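Local coordinates for Glyco_hydro_cc domain-containing protein (Cryptococcus neoformans, PDB 6UBC), which binds oligosaccharides, probably of the beta-1,3-glucan kind, as a member of subgroup VII of glycoside hydrolase family GH128, at residues G195-N200 with G363-V368; N390-D395 with P419-I424. All coordinates share one frame; numbering follows the deposited sequence.

Contact 1: residues G195-N200 with G363-V368; sequences GSYTPN and GKPIWV
Tyr197 and Trp367 both carry CG anti to their carbonyl carbon, each with chi1 at -83°. In Tyr197 this lays the ring edge against Pro365. In Trp367 it swings the indole off the start of strand 366-375 until its N-H edge meets the 195-200 loop. The indole N-H then meets a backbone carbonyl: Trp367 NE1 donates to Tyr197 O at 2.8 Å. The N-H...O angle is 151°, so the bond is moderately bent. The donor lies nearly along the C=O axis of Tyr197, and the oxygen sits close to the indole plane, at the ring edge.

Two proline contacts flank this bond. Pro199 comes from the opposite direction to Trp367 and sets CG 3.6 Å from Trp367 CZ2, with Pro199 CD at 3.7 Å from the same CZ2. Pro365 CG lies at the edge of the Tyr197 ring, near its plane, 3.6 Å from Tyr197 CD2 and 3.8 Å from Tyr197 CE2. This is apolar edge packing, not stacking on a face.

Trp367 also meets the rings of Trp221 and Tyr268, each at the start of its own strand (221-223 and 268-270). Thr198 OG1 bonds to Gln407 O, and Ser196 OG accepts from Thr198 N in an ST turn. The indole is thus buried among aromatic and aliphatic groups, and its one N-H is satisfied by a loop carbonyl. This ties the segment leading into strand 204-207 to the N-terminal end of the barrel strands.

Contact 2: residues N390-D395 with P419-I424; sequences NTFIND and PEWDMI
Phe392 and Ile393, successive residues of helix 386-402, both meet the far end of the Trp421 indole. The turn that carries them is regular: Asn394 N bonds to Asn390 O at 3.0 Å, and Asp395 N to Thr391 O at 2.8 Å.

Phe392 comes first. Its CG is anti to the backbone N (chi1 -177°), which sends the ring past the end of the indole, with the CD2 edge nearest to it. Phe392 CD2 is 4.2 Å from Trp421 CH2, a loose contact. Trp421 CH2 lies at the edge of the phenyl ring, near its plane, and the two side chains cross at about a right angle.

Ile393 makes the closer approach. Its CG1 branch does the touching, at 3.8 Å from Trp421 CH2 and 3.9 Å from Trp421 CZ3. The terminal methyl adds a longer contact, Ile393 CD1 to Trp421 CZ3 at 4.1 Å. Chi1 of -71° puts CG1 beside the backbone N and leaves it directed at the indole.

No hydrogen bond joins the two segments, and all three touching residues are buried. The polar end of Trp421 is served elsewhere, since NE1 donates to Ser412 O.

Trp421 lies between helix 386-402 and strand 366-375. Its ring stacks with Tyr411, from the end of strand 406-411, and packs on Phe371, Ala372 and Cys373 of strand 366-375. Phe392 also reaches Cys373, while Ile393 touches Thr435 of helix 431-441.

Overall arrangement
Contacts 1 and 2 are separate, with centres 23 Å apart and nearest atoms about 9 Å apart. They follow one another along the chain. Both involve strands 366-375 and 406-411, but at different levels. Contact 1 lies where these strands begin, and contact 2 packs farther along, near the end of strand 406-411. The parallel strands fit the (beta/alpha)8 barrel of GH128 enzymes. In such barrels the sugar-binding cleft opens at the C-terminal ends of the strands. Contact 1 is thus at the opposite end, whereas the loop 419-424 of contact 2 is probably nearer the cleft side.

Contact 1: residues G195-N200 with G363-V368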
ATOM      1  N   GLY A 195     -12.146   9.878  -8.636  1.00 47.12           N
ATOM      2  CA  GLY A 195     -10.837  10.013  -8.006  1.00 43.34           C
ATOM      3  C   GLY A 195      -9.760  10.197  -9.041  1.00 34.20           C
ATOM      4  O   GLY A 195      -9.914   9.711 -10.141  1.00 34.52           O
ATOM      5  N   SER A 196      -8.735  10.909  -8.664  1.00 32.52           N
ATOM      6  CA  SER A 196      -7.444  11.033  -9.339  1.00 32.17           C
ATOM      7  C   SER A 196      -6.500   9.906  -8.849  1.00 32.74           C
ATOM      8  O   SER A 196      -6.644   9.362  -7.687  1.00 29.74           O
ATOM      9  CB  SER A 196      -6.926  12.387  -9.108  1.00 37.43           C
ATOM     10  OG  SER A 196      -5.515  12.483  -9.397  1.00 44.16           O
ATOM     11  N   TYR A 197      -5.498   9.622  -9.655  1.00 30.04           N
ATOM     12  CA  TYR A 197      -4.486   8.580  -9.348  1.00 27.89           C
ATOM     13  C   TYR A 197      -3.651   9.055  -8.153  1.00 28.37           C
ATOM     14  O   TYR A 197      -3.138   8.195  -7.436  1.00 27.38           O
ATOM     15  CB  TYR A 197      -3.662   8.259 -10.583  1.00 29.20           C
ATOM     16  CG  TYR A 197      -4.336   7.274 -11.512  1.00 30.08           C
ATOM     17  CD1 TYR A 197      -5.676   6.939 -11.387  1.00 30.95           C
ATOM     18  CD2 TYR A 197      -3.604   6.635 -12.482  1.00 30.73           C
ATOM     19  CE1 TYR A 197      -6.274   6.016 -12.248  1.00 33.26           C
ATOM     20  CE2 TYR A 197      -4.207   5.778 -13.393  1.00 30.58           C
ATOM     21  CZ  TYR A 197      -5.531   5.442 -13.254  1.00 32.22           C
ATOM     22  OH  TYR A 197      -6.111   4.549 -14.121  1.00 34.44           O
ATOM     23  N   THR A 198      -3.458  10.364  -7.984  1.00 27.74           N
ATOM     24  CA  THR A 198      -2.942  10.957  -6.735  1.00 26.90           C
ATOM     25  C   THR A 198      -4.113  11.532  -5.952  1.00 27.63           C
ATOM     26  O   THR A 198      -4.621  12.595  -6.324  1.00 27.89           O
ATOM     27  CB  THR A 198      -1.892  12.009  -7.045  1.00 28.18           C
ATOM     28  OG1 THR A 198      -0.806  11.395  -7.724  1.00 28.07           O
ATOM     29  CG2 THR A 198      -1.345  12.666  -5.791  1.00 27.11           C
ATOM     30  N   PRO A 199      -4.633  10.852  -4.905  1.00 27.18           N
ATOM     31  CA  PRO A 199      -5.854  11.317  -4.237  1.00 27.17           C
ATOM     32  C   PRO A 199      -5.722  12.751  -3.716  1.00 25.79           C
ATOM     33  O   PRO A 199      -4.744  13.061  -2.992  1.00 26.38           O
ATOM     34  CB  PRO A 199      -6.027  10.323  -3.105  1.00 27.57           C
ATOM     35  CG  PRO A 199      -5.401   9.034  -3.698  1.00 27.39           C
ATOM     36  CD  PRO A 199      -4.148   9.547  -4.389  1.00 26.56           C
ATOM     37  N   ASN A 200      -6.645  13.605  -4.143  1.00 26.43           N
ATOM     38  CA  ASN A 200      -6.723  14.990  -3.616  1.00 28.66           C
ATOM     39  C   ASN A 200      -5.436  15.751  -3.962  1.00 28.84           C
ATOM     40  O   ASN A 200      -5.149  16.802  -3.343  1.00 29.82           O
ATOM     41  CB  ASN A 200      -6.984  14.954  -2.129  1.00 28.01           C
ATOM     42  CG  ASN A 200      -8.295  14.264  -1.856  1.00 33.01           C
ATOM     43  OD1 ASN A 200      -9.320  14.750  -2.299  1.00 30.34           O
ATOM     44  ND2 ASN A 200      -8.297  13.135  -1.154  1.00 30.25           N
ATOM     45  N   GLY A 363       4.293  -0.943 -16.895  1.00 24.97           N
ATOM     46  CA  GLY A 363       4.123   0.389 -17.471  1.00 27.34           C
ATOM     47  C   GLY A 363       2.949   1.145 -16.918  1.00 30.41           C
ATOM     48  O   GLY A 363       2.595   2.148 -17.551  1.00 31.18           O
ATOM     49  N   LYS A 364       2.443   0.789 -15.713  1.00 27.59           N
ATOM     50  CA  LYS A 364       1.331   1.485 -15.040  1.00 25.77           C
ATOM     51  C   LYS A 364       1.822   2.291 -13.831  1.00 25.36           C
ATOM     52  O   LYS A 364       2.878   2.042 -13.216  1.00 25.82           O
ATOM     53  CB  LYS A 364       0.256   0.481 -14.608  1.00 25.93           C
ATOM     54  CG  LYS A 364      -0.404  -0.207 -15.784  1.00 29.91           C
ATOM     55  CD  LYS A 364      -1.417  -1.185 -15.405  1.00 29.40           C
ATOM     56  CE  LYS A 364      -1.960  -1.861 -16.621  1.00 33.16           C
ATOM     57  NZ  LYS A 364      -2.896  -2.954 -16.265  1.00 35.68           N
ATOM     58  N   PRO A 365       1.060   3.331 -13.487  1.00 26.40           N
ATOM     59  CA  PRO A 365       1.346   4.132 -12.321  1.00 27.00           C
ATOM     60  C   PRO A 365       1.406   3.248 -11.082  1.00 23.98           C
ATOM     61  O   PRO A 365       0.698   2.243 -11.027  1.00 25.33           O
ATOM     62  CB  PRO A 365       0.191   5.149 -12.210  1.00 28.08           C
ATOM     63  CG  PRO A 365      -0.483   5.126 -13.562  1.00 29.42           C
ATOM     64  CD  PRO A 365      -0.117   3.818 -14.245  1.00 29.42           C
ATOM     65  N   ILE A 366       2.181   3.701 -10.104  1.00 24.87           N
ATOM     66  CA  ILE A 366       2.498   2.910  -8.884  1.00 23.37           C
ATOM     67  C   ILE A 366       1.918   3.577  -7.642  1.00 23.28           C
ATOM     68  O   ILE A 366       2.008   4.818  -7.501  1.00 24.16           O
ATOM     69  CB  ILE A 366       4.006   2.713  -8.776  1.00 24.18           C
ATOM     70  CG1 ILE A 366       4.429   1.625  -9.766  1.00 24.84           C
ATOM     71  CG2 ILE A 366       4.472   2.398  -7.350  1.00 24.99           C
ATOM     72  CD1 ILE A 366       5.896   1.622 -10.072  1.00 25.68           C
ATOM     73  N   TRP A 367       1.421   2.759  -6.732  1.00 21.04           N
ATOM     74  CA  TRP A 367       1.156   3.169  -5.349  1.00 20.31           C
ATOM     75  C   TRP A 367       2.068   2.340  -4.465  1.00 21.94           C
ATOM     76  O   TRP A 367       2.098   1.106  -4.602  1.00 23.90           O
ATOM     77  CB  TRP A 367      -0.312   2.977  -4.948  1.00 21.40           C
ATOM     78  CG  TRP A 367      -1.262   4.052  -5.342  1.00 20.91           C
ATOM     79  CD1 TRP A 367      -1.154   4.983  -6.330  1.00 22.69           C
ATOM     80  CD2 TRP A 367      -2.490   4.312  -4.665  1.00 22.30           C
ATOM     81  NE1 TRP A 367      -2.242   5.779  -6.358  1.00 22.59           N
ATOM     82  CE2 TRP A 367      -3.090   5.405  -5.339  1.00 22.99           C
ATOM     83  CE3 TRP A 367      -3.141   3.725  -3.579  1.00 21.30           C
ATOM     84  CZ2 TRP A 367      -4.355   5.875  -4.993  1.00 24.54           C
ATOM     85  CZ3 TRP A 367      -4.372   4.222  -3.188  1.00 23.52           C
ATOM     86  CH2 TRP A 367      -4.967   5.305  -3.892  1.00 23.62           C
ATOM     87  N   VAL A 368       2.831   2.993  -3.626  1.00 21.44           N
ATOM     88  CA  VAL A 368       3.618   2.289  -2.571  1.00 21.70           C
ATOM     89  C   VAL A 368       2.699   2.243  -1.358  1.00 21.23           C
ATOM     90  O   VAL A 368       2.696   3.201  -0.554  1.00 23.77           O
ATOM     91  CB  VAL A 368       4.980   2.945  -2.301  1.00 22.73           C
ATOM     92  CG1 VAL A 368       5.803   2.167  -1.277  1.00 22.16           C
ATOM     93  CG2 VAL A 368       5.812   3.029  -3.566  1.00 23.83           C
TER

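Contact 2: residues N390-D395 with P419-I424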
ATOM      1  N   ASN A 390      15.569   8.122  10.287  1.00 23.99           N
ATOM      2  CA  ASN A 390      15.206   9.514   9.933  1.00 23.70           C
ATOM      3  C   ASN A 390      15.708   9.832   8.517  1.00 25.06           C
ATOM      4  O   ASN A 390      14.953  10.411   7.727  1.00 27.32           O
ATOM      5  CB  ASN A 390      15.741  10.525  10.934  1.00 23.84           C
ATOM      6  CG  ASN A 390      15.083  10.449  12.278  1.00 24.59           C
ATOM      7  OD1 ASN A 390      13.949   9.954  12.426  1.00 27.23           O
ATOM      8  ND2 ASN A 390      15.800  10.917  13.272  1.00 23.66           N
ATOM      9  N   THR A 391      16.959   9.489   8.222  1.00 25.56           N
ATOM     10  CA  THR A 391      17.578   9.746   6.899  1.00 27.65           C
ATOM     11  C   THR A 391      16.798   9.034   5.795  1.00 27.85           C
ATOM     12  O   THR A 391      16.466   9.660   4.741  1.00 27.71           O
ATOM     13  CB  THR A 391      19.047   9.351   6.859  1.00 28.69           C
ATOM     14  OG1 THR A 391      19.703  10.092   7.888  1.00 28.69           O
ATOM     15  CG2 THR A 391      19.611   9.599   5.490  1.00 29.88           C
ATOM     16  N   PHE A 392      16.437   7.798   6.075  1.00 27.66           N
ATOM     17  CA  PHE A 392      15.635   6.968   5.158  1.00 26.71           C
ATOM     18  C   PHE A 392      14.297   7.632   4.886  1.00 27.08           C
ATOM     19  O   PHE A 392      13.922   7.679   3.720  1.00 26.97           O
ATOM     20  CB  PHE A 392      15.475   5.556   5.708  1.00 25.63           C
ATOM     21  CG  PHE A 392      14.723   4.658   4.782  1.00 26.53           C
ATOM     22  CD1 PHE A 392      15.395   3.986   3.785  1.00 27.90           C
ATOM     23  CD2 PHE A 392      13.363   4.410   4.983  1.00 25.17           C
ATOM     24  CE1 PHE A 392      14.728   3.068   2.992  1.00 27.61           C
ATOM     25  CE2 PHE A 392      12.690   3.517   4.187  1.00 25.54           C
ATOM     26  CZ  PHE A 392      13.365   2.885   3.146  1.00 28.11           C
ATOM     27  N   ILE A 393      13.574   8.033   5.931  1.00 24.64           N
ATOM     28  CA  ILE A 393      12.215   8.608   5.749  1.00 25.48           C
ATOM     29  C   ILE A 393      12.381   9.885   4.908  1.00 26.24           C
ATOM     30  O   ILE A 393      11.600  10.090   3.968  1.00 25.23           O
ATOM     31  CB  ILE A 393      11.545   8.889   7.119  1.00 23.72           C
ATOM     32  CG1 ILE A 393      11.138   7.592   7.847  1.00 23.73           C
ATOM     33  CG2 ILE A 393      10.355   9.783   6.895  1.00 24.49           C
ATOM     34  CD1 ILE A 393      10.900   7.761   9.341  1.00 24.13           C
ATOM     35  N   ASN A 394      13.347  10.726   5.245  1.00 27.30           N
ATOM     36  CA  ASN A 394      13.520  12.047   4.557  1.00 27.85           C
ATOM     37  C   ASN A 394      13.868  11.799   3.086  1.00 27.93           C
ATOM     38  O   ASN A 394      13.181  12.383   2.193  1.00 27.70           O
ATOM     39  CB  ASN A 394      14.578  12.876   5.270  1.00 29.22           C
ATOM     40  CG  ASN A 394      14.045  13.456   6.569  1.00 30.31           C
ATOM     41  OD1 ASN A 394      12.894  13.917   6.630  1.00 32.07           O
ATOM     42  ND2 ASN A 394      14.917  13.567   7.558  1.00 28.67           N
ATOM     43  N   ASP A 395      14.770  10.834   2.846  1.00 25.83           N
ATOM     44  CA  ASP A 395      15.243  10.464   1.508  1.00 28.75           C
ATOM     45  C   ASP A 395      14.097   9.892   0.681  1.00 26.50           C
ATOM     46  O   ASP A 395      13.982  10.222  -0.518  1.00 26.17           O
ATOM     47  CB  ASP A 395      16.401   9.477   1.535  1.00 30.45           C
ATOM     48  CG  ASP A 395      17.765  10.037   1.952  1.00 33.68           C
ATOM     49  OD1 ASP A 395      17.896  11.250   2.033  1.00 31.30           O
ATOM     50  OD2 ASP A 395      18.671   9.234   2.194  1.00 35.21           O
ATOM     51  N   PRO A 419      10.697  -1.401  16.885  1.00 25.13           N
ATOM     52  CA  PRO A 419      10.008  -0.445  17.725  1.00 26.82           C
ATOM     53  C   PRO A 419      10.300   1.027  17.344  1.00 25.35           C
ATOM     54  O   PRO A 419       9.424   1.871  17.453  1.00 26.63           O
ATOM     55  CB  PRO A 419      10.612  -0.715  19.098  1.00 28.92           C
ATOM     56  CG  PRO A 419      11.052  -2.147  19.035  1.00 29.55           C
ATOM     57  CD  PRO A 419      11.589  -2.312  17.637  1.00 28.57           C
ATOM     58  N   GLU A 420      11.505   1.272  16.833  1.00 23.09           N
ATOM     59  CA  GLU A 420      11.946   2.611  16.380  1.00 22.53           C
ATOM     60  C   GLU A 420      11.147   3.037  15.125  1.00 25.56           C
ATOM     61  O   GLU A 420      10.935   4.231  14.931  1.00 23.32           O
ATOM     62  CB  GLU A 420      13.456   2.649  16.164  1.00 24.63           C
ATOM     63  CG  GLU A 420      14.264   2.420  17.421  1.00 25.58           C
ATOM     64  CD  GLU A 420      14.718   0.987  17.678  1.00 28.37           C
ATOM     65  OE1 GLU A 420      14.167   0.063  17.066  1.00 25.95           O
ATOM     66  OE2 GLU A 420      15.628   0.837  18.484  1.00 23.78           O
ATOM     67  N   TRP A 421      10.685   2.087  14.330  1.00 23.57           N
ATOM     68  CA  TRP A 421       9.843   2.380  13.151  1.00 25.04           C
ATOM     69  C   TRP A 421       8.402   2.742  13.584  1.00 27.03           C
ATOM     70  O   TRP A 421       7.703   3.492  12.841  1.00 26.66           O
ATOM     71  CB  TRP A 421       9.900   1.178  12.186  1.00 23.76           C
ATOM     72  CG  TRP A 421       9.216   1.505  10.880  1.00 22.53           C
ATOM     73  CD1 TRP A 421       7.920   1.312  10.571  1.00 21.88           C
ATOM     74  CD2 TRP A 421       9.729   2.383   9.868  1.00 21.84           C
ATOM     75  NE1 TRP A 421       7.626   1.843   9.344  1.00 23.27           N
ATOM     76  CE2 TRP A 421       8.725   2.527   8.896  1.00 21.38           C
ATOM     77  CE3 TRP A 421      10.976   2.982   9.632  1.00 22.55           C
ATOM     78  CZ2 TRP A 421       8.864   3.332   7.764  1.00 23.13           C
ATOM     79  CZ3 TRP A 421      11.137   3.756   8.491  1.00 22.98           C
ATOM     80  CH2 TRP A 421      10.096   3.923   7.553  1.00 22.07           C
ATOM     81  N   ASP A 422       7.929   2.313  14.762  1.00 24.22           N
ATOM     82  CA  ASP A 422       6.536   2.621  15.174  1.00 23.62           C
ATOM     83  C   ASP A 422       6.265   4.125  14.979  1.00 24.57           C
ATOM     84  O   ASP A 422       7.104   4.942  15.406  1.00 23.53           O
ATOM     85  CB  ASP A 422       6.254   2.237  16.633  1.00 26.96           C
ATOM     86  CG  ASP A 422       6.106   0.762  16.975  1.00 30.90           C
ATOM     87  OD1 ASP A 422       5.919  -0.020  16.075  1.00 37.47           O
ATOM     88  OD2 ASP A 422       6.253   0.445  18.172  1.00 35.40           O
ATOM     89  N   MET A 423       5.159   4.463  14.310  1.00 24.21           N
ATOM     90  CA  MET A 423       4.741   5.874  14.139  1.00 24.68           C
ATOM     91  C   MET A 423       4.063   6.364  15.423  1.00 26.41           C
ATOM     92  O   MET A 423       4.167   7.560  15.700  1.00 23.16           O
ATOM     93  CB  MET A 423       3.787   5.978  12.945  1.00 24.90           C
ATOM     94  CG  MET A 423       3.161   7.381  12.752  1.00 27.25           C
ATOM     95  SD  MET A 423       2.424   7.361  11.061  1.00 29.42           S
ATOM     96  CE  MET A 423       3.850   7.862  10.109  1.00 27.07           C
ATOM     97  N   ILE A 424       3.305   5.484  16.089  1.00 25.87           N
ATOM     98  CA  ILE A 424       2.505   5.788  17.312  1.00 29.25           C
ATOM     99  C   ILE A 424       2.978   4.882  18.445  1.00 28.45           C
ATOM    100  O   ILE A 424       3.204   3.660  18.223  1.00 28.26           O
ATOM    101  CB  ILE A 424       0.989   5.660  17.055  1.00 30.27           C
ATOM    102  CG1 ILE A 424       0.483   6.444  15.834  1.00 33.68           C
ATOM    103  CG2 ILE A 424       0.230   6.038  18.328  1.00 32.79           C
ATOM    104  CD1 ILE A 424       0.570   7.960  15.970  1.00 34.26           C
TER